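Local coordinates for protein aminotransferase, class III (Thermomicrobium roseum, PDB 6IO1) that catalyses pyridoxal-phosphate-dependent transamination as a thermostable, (S)-enantioselective omega-transaminase of class III, at residues E123-T127 / M319-T323; R69-A75 / R336-I340. All blocks are in the same frame, centred on the assembly; numbering follows the deposited sequence.

The two contacts lie in one class III aminotransferase chain, with contact 1 nested inside the loop that contact 2 closes. Their centres are about 26 Å apart and their nearest atoms about 14 Å, so they do not touch. Contact 1 is the one at the cofactor: Asn125 touches the bound PMP, the side chain of Glu123 comes within about 6 Å of a PMP, and Thr323 hydrogen-bonds Lys289, a PMP-pocket residue, of the second subunit. Contact 2 packs helix 70-82 on helix 328-344, which follows the loop of contact 1 in the chain. Residues of both contacts also meet the second subunit, so both border the dimer interface.

Contact 1: E123-T127 / M319-T323; sequences ESNET and MHGFT
Phe322 lays one face of its ring over the side chain of Glu123: Glu123 CG stands 3.6 Å from the ring centroid, 11° off the normal, a CH-pi contact. Residues 123-127 are helical; 319-323 is a loop, extended through 320-322, running back along the helix, with CA atoms of Glu123 and Phe322 7.8 Å apart and those of Thr127 and His320 7.9 Å. Phe322 has chi1 m with chi2 near -87°, Glu123 is m,t, and His320 is t. Thr127 OG1, chi1 m, lies at the ring edge, 3.4 Å from Phe322 CE2; it donates to Glu123 O (2.8 Å) and accepts from His320 NE2 (2.9 Å). The backbone N of Ser119 hydrogen-bonds Glu123 OE1. Thus the start of helix 121-138, whose Asn125 touches PMP, joins the loop between helices 305-312 and 328-344, whose Thr323 reaches Lys289 of the second subunit. With ND1 paired to Lys130 NZ and NE2 donating to Thr127 OG1, His320 is consistent with a neutral imidazole protonated on NE2.

Contact 2: R69-A75 / R336-I340; sequences RRELAEA and RNLDI
In the fold-type I aminotransferase architecture of this class III enzyme, helix 70-82 packs nearly antiparallel on helix 328-344: the axes of 70-75 and 336-340 approach to 9.7 Å at 155°, with Leu72 and Arg336 closest in register (CA-CA 6.0 Å). Arg69 occupies the N-cap position of the first helix. No direct hydrogen bond crosses between the segments; apolar and aliphatic contacts and one bridging water link them.

Leu72, with chi1 -86° and chi2 52°, leaves its CB sideways but brings CD1 against the second helix, 3.9 Å from Arg336 CB, 3.8 Å from Asn337 N and 3.7 Å from Ile340 CD1. Ile340, in the m,t rotamer, extends CD1 to this meeting point and also to Glu71 CD (4.1 Å). Its CG2 lies 3.5 Å from Arg69 NH1, over a face of the guanidinium; Arg69, m,m,t, is held there by Ile65 O and by a salt bridge to Glu344. Ala75 CB fits against Arg336 CB at 4.1 Å. Asn337 bonds Ser293, and Met80 of the second subunit packs on Leu72, placing helix 70-82 beside the dimer interface.

Arg336 runs t,p,t with chi4 87°, which sets a guanidinium face over Glu71 CG and leaves NH1 3.4 Å from Asp339 OD2, a salt bridge with a weak hydrogen bond. A single water completes the join, donating to Glu71 O at 2.9 Å and accepting from Arg336 NE at 2.8 Å.

Contact 1: E123-T127 / M319-T323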
loop_
_atom_site.group_PDB
_atom_site.type_symbol
_atom_site.label_atom_id
_atom_site.label_comp_id
_atom_site.label_asym_id
_atom_site.label_seq_id
_atom_site.Cartn_x
_atom_site.Cartn_y
_atom_site.Cartn_z
ATOM N N GLU B 123 4.198 -0.865 -2.642
ATOM C CA GLU B 123 4.445 0.520 -2.253
ATOM C C GLU B 123 5.940 0.796 -2.168
ATOM O O GLU B 123 6.415 1.842 -2.629
ATOM C CB GLU B 123 3.774 0.816 -0.912
ATOM C CG GLU B 123 2.271 1.031 -0.972
ATOM C CD GLU B 123 1.696 1.471 0.364
ATOM O OE1 GLU B 123 2.478 1.633 1.325
ATOM O OE2 GLU B 123 0.464 1.655 0.455
ATOM N N SER B 124 6.698 -0.148 -1.609
ATOM C CA SER B 124 8.140 0.030 -1.465
ATOM C C SER B 124 8.824 0.116 -2.824
ATOM O O SER B 124 9.676 0.980 -3.051
ATOM C CB SER B 124 8.726 -1.116 -0.638
ATOM O OG SER B 124 8.210 -1.110 0.682
ATOM N N ASN B 125 8.478 -0.792 -3.738
ATOM C CA ASN B 125 9.112 -0.785 -5.053
ATOM C C ASN B 125 8.733 0.455 -5.855
ATOM O O ASN B 125 9.575 1.022 -6.563
ATOM C CB ASN B 125 8.760 -2.066 -5.806
ATOM C CG ASN B 125 9.536 -3.264 -5.294
ATOM O OD1 ASN B 125 10.654 -3.125 -4.799
ATOM N ND2 ASN B 125 8.940 -4.445 -5.393
ATOM N N GLU B 126 7.473 0.895 -5.760
ATOM C CA GLU B 126 7.091 2.145 -6.409
ATOM C C GLU B 126 7.882 3.314 -5.841
ATOM O O GLU B 126 8.364 4.175 -6.591
ATOM C CB GLU B 126 5.591 2.392 -6.246
ATOM C CG GLU B 126 5.138 3.789 -6.649
ATOM C CD GLU B 126 5.015 3.961 -8.152
ATOM O OE1 GLU B 126 4.589 5.050 -8.591
ATOM O OE2 GLU B 126 5.341 3.014 -8.898
ATOM N N THR B 127 8.040 3.350 -4.516
ATOM C CA THR B 127 8.822 4.406 -3.887
ATOM C C THR B 127 10.265 4.379 -4.370
ATOM O O THR B 127 10.847 5.428 -4.656
ATOM C CB THR B 127 8.761 4.265 -2.364
ATOM O OG1 THR B 127 7.402 4.387 -1.925
ATOM C CG2 THR B 127 9.604 5.336 -1.691
ATOM N N MET B 319 7.635 15.539 -2.937
ATOM C CA MET B 319 6.218 15.314 -3.229
ATOM C C MET B 319 5.937 13.834 -3.495
ATOM O O MET B 319 5.490 13.434 -4.569
ATOM C CB MET B 319 5.782 16.183 -4.405
ATOM C CG MET B 319 5.888 17.677 -4.143
ATOM S SD MET B 319 4.842 18.233 -2.782
ATOM C CE MET B 319 3.212 17.952 -3.466
ATOM N N HIS B 320 6.205 13.015 -2.480
ATOM C CA HIS B 320 5.889 11.596 -2.552
ATOM C C HIS B 320 5.653 11.062 -1.149
ATOM O O HIS B 320 6.366 11.427 -0.211
ATOM C CB HIS B 320 7.011 10.803 -3.230
ATOM C CG HIS B 320 6.878 9.320 -3.075
ATOM N ND1 HIS B 320 6.161 8.541 -3.955
ATOM C CD2 HIS B 320 7.367 8.474 -2.137
ATOM C CE1 HIS B 320 6.215 7.279 -3.571
ATOM N NE2 HIS B 320 6.941 7.211 -2.469
ATOM N N GLY B 321 4.645 10.205 -1.012
ATOM C CA GLY B 321 4.394 9.551 0.256
ATOM C C GLY B 321 3.061 8.839 0.338
ATOM O O GLY B 321 2.053 9.323 -0.184
ATOM N N PHE B 322 3.039 7.704 1.024
ATOM C CA PHE B 322 1.807 6.984 1.303
ATOM C C PHE B 322 1.334 7.342 2.705
ATOM O O PHE B 322 2.141 7.600 3.601
ATOM C CB PHE B 322 2.009 5.472 1.172
ATOM C CG PHE B 322 2.369 5.023 -0.218
ATOM C CD1 PHE B 322 1.383 4.742 -1.150
ATOM C CD2 PHE B 322 3.696 4.882 -0.593
ATOM C CE1 PHE B 322 1.712 4.328 -2.427
ATOM C CE2 PHE B 322 4.032 4.470 -1.870
ATOM C CZ PHE B 322 3.039 4.191 -2.788
ATOM N N THR B 323 0.009 7.361 2.881
ATOM C CA THR B 323 -0.582 7.906 4.102
ATOM C C THR B 323 -0.027 7.237 5.356
ATOM O O THR B 323 0.286 7.915 6.341
ATOM C CB THR B 323 -2.103 7.759 4.054
ATOM O OG1 THR B 323 -2.639 8.635 3.052
ATOM C CG2 THR B 323 -2.720 8.099 5.403
#

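Contact 2: R69-A75 / R336-I340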
loop_
_atom_site.group_PDB
_atom_site.type_symbol
_atom_site.label_atom_id
_atom_site.label_comp_id
_atom_site.label_asym_id
_atom_site.label_seq_id
_atom_site.Cartn_x
_atom_site.Cartn_y
_atom_site.Cartn_z
ATOM N N ARG B 69 2.853 -15.056 18.758
ATOM C CA ARG B 69 3.837 -14.382 19.599
ATOM C C ARG B 69 3.145 -13.269 20.378
ATOM O O ARG B 69 2.818 -12.218 19.816
ATOM C CB ARG B 69 4.983 -13.843 18.750
ATOM C CG ARG B 69 5.724 -14.927 17.988
ATOM C CD ARG B 69 6.790 -15.585 18.848
ATOM N NE ARG B 69 7.723 -16.371 18.046
ATOM C CZ ARG B 69 8.933 -16.741 18.452
ATOM N NH1 ARG B 69 9.364 -16.400 19.659
ATOM N NH2 ARG B 69 9.712 -17.456 17.651
ATOM N N ARG B 70 2.921 -13.501 21.674
ATOM C CA ARG B 70 2.246 -12.517 22.513
ATOM C C ARG B 70 3.056 -11.238 22.688
ATOM O O ARG B 70 2.476 -10.194 23.003
ATOM C CB ARG B 70 1.921 -13.127 23.879
ATOM C CG ARG B 70 0.913 -14.264 23.806
ATOM C CD ARG B 70 0.153 -14.450 25.111
ATOM N NE ARG B 70 1.031 -14.492 26.277
ATOM C CZ ARG B 70 0.675 -14.098 27.495
ATOM N NH1 ARG B 70 -0.541 -13.614 27.711
ATOM N NH2 ARG B 70 1.538 -14.176 28.497
ATOM N N GLU B 71 4.379 -11.300 22.518
ATOM C CA GLU B 71 5.201 -10.099 22.645
ATOM C C GLU B 71 4.803 -9.045 21.618
ATOM O O GLU B 71 4.687 -7.856 21.946
ATOM C CB GLU B 71 6.679 -10.461 22.498
ATOM C CG GLU B 71 7.194 -11.425 23.556
ATOM C CD GLU B 71 7.147 -12.873 23.103
ATOM O OE1 GLU B 71 6.234 -13.229 22.329
ATOM O OE2 GLU B 71 8.024 -13.657 23.523
ATOM N N LEU B 72 4.579 -9.463 20.371
ATOM C CA LEU B 72 4.186 -8.519 19.329
ATOM C C LEU B 72 2.795 -7.957 19.599
ATOM O O LEU B 72 2.544 -6.765 19.372
ATOM C CB LEU B 72 4.249 -9.198 17.959
ATOM C CG LEU B 72 5.600 -9.207 17.230
ATOM C CD1 LEU B 72 6.729 -9.750 18.101
ATOM C CD2 LEU B 72 5.512 -10.001 15.940
ATOM N N ALA B 73 1.883 -8.799 20.091
ATOM C CA ALA B 73 0.554 -8.323 20.457
ATOM C C ALA B 73 0.631 -7.282 21.566
ATOM O O ALA B 73 -0.078 -6.269 21.530
ATOM C CB ALA B 73 -0.326 -9.499 20.884
ATOM N N GLU B 74 1.487 -7.516 22.566
ATOM C CA GLU B 74 1.637 -6.555 23.654
ATOM C C GLU B 74 2.252 -5.252 23.163
ATOM O O GLU B 74 1.849 -4.166 23.598
ATOM C CB GLU B 74 2.487 -7.160 24.774
ATOM C CG GLU B 74 3.057 -6.138 25.750
ATOM C CD GLU B 74 1.989 -5.425 26.562
ATOM O OE1 GLU B 74 0.832 -5.894 26.588
ATOM O OE2 GLU B 74 2.309 -4.384 27.173
ATOM N N ALA B 75 3.224 -5.338 22.253
ATOM C CA ALA B 75 3.797 -4.125 21.680
ATOM C C ALA B 75 2.735 -3.321 20.942
ATOM O O ALA B 75 2.639 -2.096 21.106
ATOM C CB ALA B 75 4.954 -4.474 20.745
ATOM N N ARG B 336 9.853 -5.088 18.034
ATOM C CA ARG B 336 9.753 -6.307 18.839
ATOM C C ARG B 336 10.083 -7.550 18.011
ATOM O O ARG B 336 10.774 -8.468 18.486
ATOM C CB ARG B 336 8.355 -6.418 19.444
ATOM C CG ARG B 336 8.306 -7.189 20.750
ATOM C CD ARG B 336 8.955 -6.406 21.877
ATOM N NE ARG B 336 9.047 -7.195 23.100
ATOM C CZ ARG B 336 10.052 -8.015 23.385
ATOM N NH1 ARG B 336 11.073 -8.131 22.547
ATOM N NH2 ARG B 336 10.052 -8.700 24.521
ATOM N N ASN B 337 9.593 -7.595 16.771
ATOM C CA ASN B 337 9.878 -8.713 15.880
ATOM C C ASN B 337 11.371 -8.831 15.612
ATOM O O ASN B 337 11.911 -9.940 15.556
ATOM C CB ASN B 337 9.103 -8.540 14.574
ATOM C CG ASN B 337 9.334 -9.676 13.603
ATOM O OD1 ASN B 337 8.938 -10.812 13.854
ATOM N ND2 ASN B 337 9.974 -9.372 12.481
ATOM N N LEU B 338 12.047 -7.698 15.417
ATOM C CA LEU B 338 13.493 -7.712 15.231
ATOM C C LEU B 338 14.202 -8.182 16.491
ATOM O O LEU B 338 15.207 -8.897 16.413
ATOM C CB LEU B 338 13.982 -6.323 14.823
ATOM C CG LEU B 338 13.674 -5.917 13.382
ATOM C CD1 LEU B 338 14.258 -4.550 13.067
ATOM C CD2 LEU B 338 14.198 -6.966 12.415
ATOM N N ASP B 339 13.692 -7.793 17.665
ATOM C CA ASP B 339 14.255 -8.300 18.912
ATOM C C ASP B 339 14.235 -9.821 18.924
ATOM O O ASP B 339 15.252 -10.472 19.197
ATOM C CB ASP B 339 13.468 -7.764 20.111
ATOM C CG ASP B 339 13.650 -6.279 20.320
ATOM O OD1 ASP B 339 14.587 -5.702 19.733
ATOM O OD2 ASP B 339 12.854 -5.687 21.079
ATOM N N ILE B 340 13.083 -10.402 18.589
ATOM C CA ILE B 340 12.954 -11.857 18.610
ATOM C C ILE B 340 13.817 -12.497 17.524
ATOM O O ILE B 340 14.493 -13.505 17.764
ATOM C CB ILE B 340 11.477 -12.264 18.480
ATOM C CG1 ILE B 340 10.693 -11.773 19.698
ATOM C CG2 ILE B 340 11.347 -13.773 18.335
ATOM C CD1 ILE B 340 9.218 -12.084 19.645
HETATM O O HOH W 1 6.408 -6.703 23.951
#